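PDB 1N9E: lysyl oxidase from Pichia pastoris, which oxidises primary amines, peptidyl lysine side chains probably among them, to aldehydes by means of copper and a topaquinone cofactor. Local coordinates for residues A[549-554]-A[573-578]. Numbering follows the deposited sequence.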
ATOM      1  N   LYS A 549     -18.081  12.094   7.339  1.00 12.56           N
ATOM      2  CA  LYS A 549     -17.145  12.060   6.213  1.00 16.71           C
ATOM      3  C   LYS A 549     -16.876  13.485   5.804  1.00 15.22           C
ATOM      4  O   LYS A 549     -17.794  14.305   5.785  1.00 15.51           O
ATOM      5  CB  LYS A 549     -17.620  11.201   5.047  1.00 17.75           C
ATOM      6  CG  LYS A 549     -18.945  11.505   4.465  1.00 27.36           C
ATOM      7  CD  LYS A 549     -19.162  10.567   3.282  1.00 30.32           C
ATOM      8  CE  LYS A 549     -20.622  10.503   2.929  1.00 41.61           C
ATOM      9  NZ  LYS A 549     -21.226  11.858   2.928  1.00 37.87           N
ATOM     10  N   TYR A 550     -15.625  13.788   5.496  1.00 13.36           N
ATOM     11  CA  TYR A 550     -15.333  15.048   4.827  1.00 12.24           C
ATOM     12  C   TYR A 550     -15.385  14.749   3.335  1.00 12.90           C
ATOM     13  O   TYR A 550     -14.528  14.021   2.816  1.00 14.26           O
ATOM     14  CB  TYR A 550     -13.964  15.620   5.219  1.00 10.00           C
ATOM     15  CG  TYR A 550     -14.043  16.322   6.554  1.00 13.78           C
ATOM     16  CD1 TYR A 550     -13.828  15.622   7.724  1.00 16.14           C
ATOM     17  CD2 TYR A 550     -14.342  17.675   6.639  1.00 17.12           C
ATOM     18  CE1 TYR A 550     -13.905  16.261   8.978  1.00 20.44           C
ATOM     19  CE2 TYR A 550     -14.418  18.316   7.872  1.00 13.53           C
ATOM     20  CZ  TYR A 550     -14.196  17.595   9.031  1.00 15.68           C
ATOM     21  OH  TYR A 550     -14.268  18.211  10.269  1.00 17.46           O
ATOM     22  N   VAL A 551     -16.379  15.306   2.653  1.00 10.40           N
ATOM     23  CA  VAL A 551     -16.555  15.103   1.226  1.00 10.99           C
ATOM     24  C   VAL A 551     -15.785  16.186   0.481  1.00 11.74           C
ATOM     25  O   VAL A 551     -15.900  17.378   0.800  1.00 12.80           O
ATOM     26  CB  VAL A 551     -18.052  15.179   0.838  1.00 14.17           C
ATOM     27  CG1 VAL A 551     -18.240  15.052  -0.666  1.00 14.71           C
ATOM     28  CG2 VAL A 551     -18.844  14.088   1.585  1.00 14.64           C
ATOM     29  N   MET A 552     -15.002  15.777  -0.512  1.00 10.68           N
ATOM     30  CA  MET A 552     -14.186  16.711  -1.287  1.00 10.03           C
ATOM     31  C   MET A 552     -14.795  16.900  -2.660  1.00 10.80           C
ATOM     32  O   MET A 552     -15.121  15.921  -3.335  1.00 10.77           O
ATOM     33  CB  MET A 552     -12.770  16.143  -1.449  1.00  7.08           C
ATOM     34  CG  MET A 552     -12.064  15.881  -0.136  1.00  7.24           C
ATOM     35  SD  MET A 552     -10.588  14.895  -0.466  1.00 12.90           S
ATOM     36  CE  MET A 552      -9.941  14.731   1.164  1.00 16.66           C
ATOM     37  N   LYS A 553     -14.961  18.139  -3.097  1.00 10.33           N
ATOM     38  CA  LYS A 553     -15.553  18.337  -4.415  1.00 12.39           C
ATOM     39  C   LYS A 553     -15.006  19.556  -5.140  1.00 14.03           C
ATOM     40  O   LYS A 553     -14.486  20.451  -4.499  1.00 12.37           O
ATOM     41  CB  LYS A 553     -17.058  18.513  -4.271  1.00 18.02           C
ATOM     42  CG  LYS A 553     -17.426  19.588  -3.268  1.00 19.19           C
ATOM     43  N   ASP A 554     -15.121  19.596  -6.470  1.00 13.41           N
ATOM     44  CA  ASP A 554     -14.751  20.827  -7.169  1.00 13.46           C
ATOM     45  C   ASP A 554     -16.010  21.683  -7.253  1.00 14.96           C
ATOM     46  O   ASP A 554     -17.123  21.177  -7.386  1.00 15.81           O
ATOM     47  CB  ASP A 554     -14.036  20.627  -8.532  1.00 16.99           C
ATOM     48  CG  ASP A 554     -14.964  20.216  -9.601  1.00 21.21           C
ATOM     49  OD1 ASP A 554     -15.317  21.064 -10.454  1.00 23.67           O
ATOM     50  OD2 ASP A 554     -15.399  19.057  -9.665  1.00 24.77           O
ATOM     51  N   ALA A 573     -16.672  19.400   2.810  1.00  9.63           N
ATOM     52  CA  ALA A 573     -17.879  19.595   3.591  1.00 12.42           C
ATOM     53  C   ALA A 573     -18.030  18.390   4.492  1.00 12.50           C
ATOM     54  O   ALA A 573     -17.978  17.260   4.021  1.00 13.32           O
ATOM     55  CB  ALA A 573     -19.095  19.736   2.691  1.00 15.46           C
ATOM     56  N   ARG A 574     -18.211  18.639   5.781  1.00 13.73           N
ATOM     57  CA  ARG A 574     -18.449  17.557   6.713  1.00 14.16           C
ATOM     58  C   ARG A 574     -19.911  17.102   6.701  1.00 14.57           C
ATOM     59  O   ARG A 574     -20.831  17.918   6.852  1.00 13.57           O
ATOM     60  CB  ARG A 574     -18.062  17.988   8.136  1.00 14.66           C
ATOM     61  CG  ARG A 574     -18.401  16.971   9.224  1.00 12.80           C
ATOM     62  CD  ARG A 574     -17.856  17.369  10.563  1.00 13.33           C
ATOM     63  NE  ARG A 574     -18.268  16.621  11.752  1.00 14.32           N
ATOM     64  CZ  ARG A 574     -19.409  16.810  12.412  1.00 12.89           C
ATOM     65  NH1 ARG A 574     -20.284  17.729  12.000  1.00 13.86           N
ATOM     66  NH2 ARG A 574     -19.689  16.081  13.490  1.00 12.23           N
ATOM     67  N   GLU A 575     -20.119  15.802   6.525  1.00 13.56           N
ATOM     68  CA  GLU A 575     -21.465  15.234   6.556  1.00 13.41           C
ATOM     69  C   GLU A 575     -21.504  14.209   7.668  1.00 15.02           C
ATOM     70  O   GLU A 575     -20.625  13.348   7.752  1.00 15.29           O
ATOM     71  CB  GLU A 575     -21.807  14.565   5.215  1.00 18.84           C
ATOM     72  CG  GLU A 575     -21.674  15.498   4.019  1.00 20.18           C
ATOM     73  CD  GLU A 575     -22.129  14.880   2.698  1.00 30.95           C
ATOM     74  OE1 GLU A 575     -22.221  13.634   2.603  1.00 27.65           O
ATOM     75  OE2 GLU A 575     -22.395  15.648   1.751  1.00 32.43           O
ATOM     76  N   VAL A 576     -22.514  14.290   8.528  1.00 14.83           N
ATOM     77  CA  VAL A 576     -22.670  13.301   9.576  1.00 14.01           C
ATOM     78  C   VAL A 576     -23.467  12.120   9.031  1.00 13.25           C
ATOM     79  O   VAL A 576     -24.480  12.319   8.345  1.00 16.60           O
ATOM     80  CB  VAL A 576     -23.409  13.894  10.803  1.00 14.23           C
ATOM     81  CG1 VAL A 576     -23.685  12.810  11.831  1.00 13.39           C
ATOM     82  CG2 VAL A 576     -22.602  15.036  11.424  1.00 16.88           C
ATOM     83  N   LEU A 577     -23.024  10.893   9.319  1.00 12.93           N
ATOM     84  CA  LEU A 577     -23.736   9.681   8.892  1.00 13.80           C
ATOM     85  C   LEU A 577     -24.744   9.462  10.006  1.00 16.11           C
ATOM     86  O   LEU A 577     -24.415   8.947  11.060  1.00 15.87           O
ATOM     87  CB  LEU A 577     -22.751   8.518   8.779  1.00 16.29           C
ATOM     88  CG  LEU A 577     -21.710   8.767   7.682  1.00 21.97           C
ATOM     89  CD1 LEU A 577     -20.500   7.868   7.796  1.00 21.81           C
ATOM     90  CD2 LEU A 577     -22.356   8.611   6.316  1.00 33.34           C
ATOM     91  N   GLU A 578     -25.990   9.860   9.759  1.00 14.69           N
ATOM     92  CA  GLU A 578     -26.970   9.927  10.843  1.00 17.40           C
ATOM     93  C   GLU A 578     -27.577   8.612  11.301  1.00 15.62           C
ATOM     94  O   GLU A 578     -27.888   8.448  12.489  1.00 16.42           O
ATOM     95  CB  GLU A 578     -28.125  10.846  10.413  1.00 16.70           C
ATOM     96  CG  GLU A 578     -27.723  12.293  10.198  1.00 22.89           C
ATOM     97  CD  GLU A 578     -27.424  13.033  11.485  1.00 21.69           C
ATOM     98  OE1 GLU A 578     -27.605  12.457  12.587  1.00 22.21           O
ATOM     99  OE2 GLU A 578     -27.004  14.209  11.392  1.00 21.46           O
TER
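Lys-549 to Val-551 pair antiparallel with Ala-573 to Glu-575, their N-to-C directions 139° apart, a marked twist from exact antiparallel, with two backbone hydrogen bonds in each of the hydrogen-bonded pairs Lys-549/Glu-575 and Val-551/Ala-573. This is part of the long beta hairpin of strands 544-558 and 566-576 in the copper amine oxidase enzyme domain. Between those pairs, Tyr-550 and Arg-574 form the non-hydrogen-bonded pair, CA to CA 4.4 Å; like any directly opposed residues they project from the same face. CB of Arg-574 makes a CH-pi contact over the tyrosine ring, 4.1 Å from its centroid. The arginine runs out extended, its CG anti to the backbone N (chi1 174°), bringing NH2 to a salt bridge with Glu-598, while its methylenes suit an aromatic surface. The ring of Tyr-550 also packs on Leu-517 of the second subunit; an alanine here would probably open a gap at that interface and leave the arginine methylenes without their aromatic support. Lys-549, Val-551, Ala-573 and Glu-575 share the other face. There Lys-549 NZ and Glu-575 OE1 are placed as a salt bridge, but too close for its geometry to be trusted. Branched Val-551 suits an extended strand, and its CG2 lies against the carboxylate, 3.6 Å from Glu-575 CD.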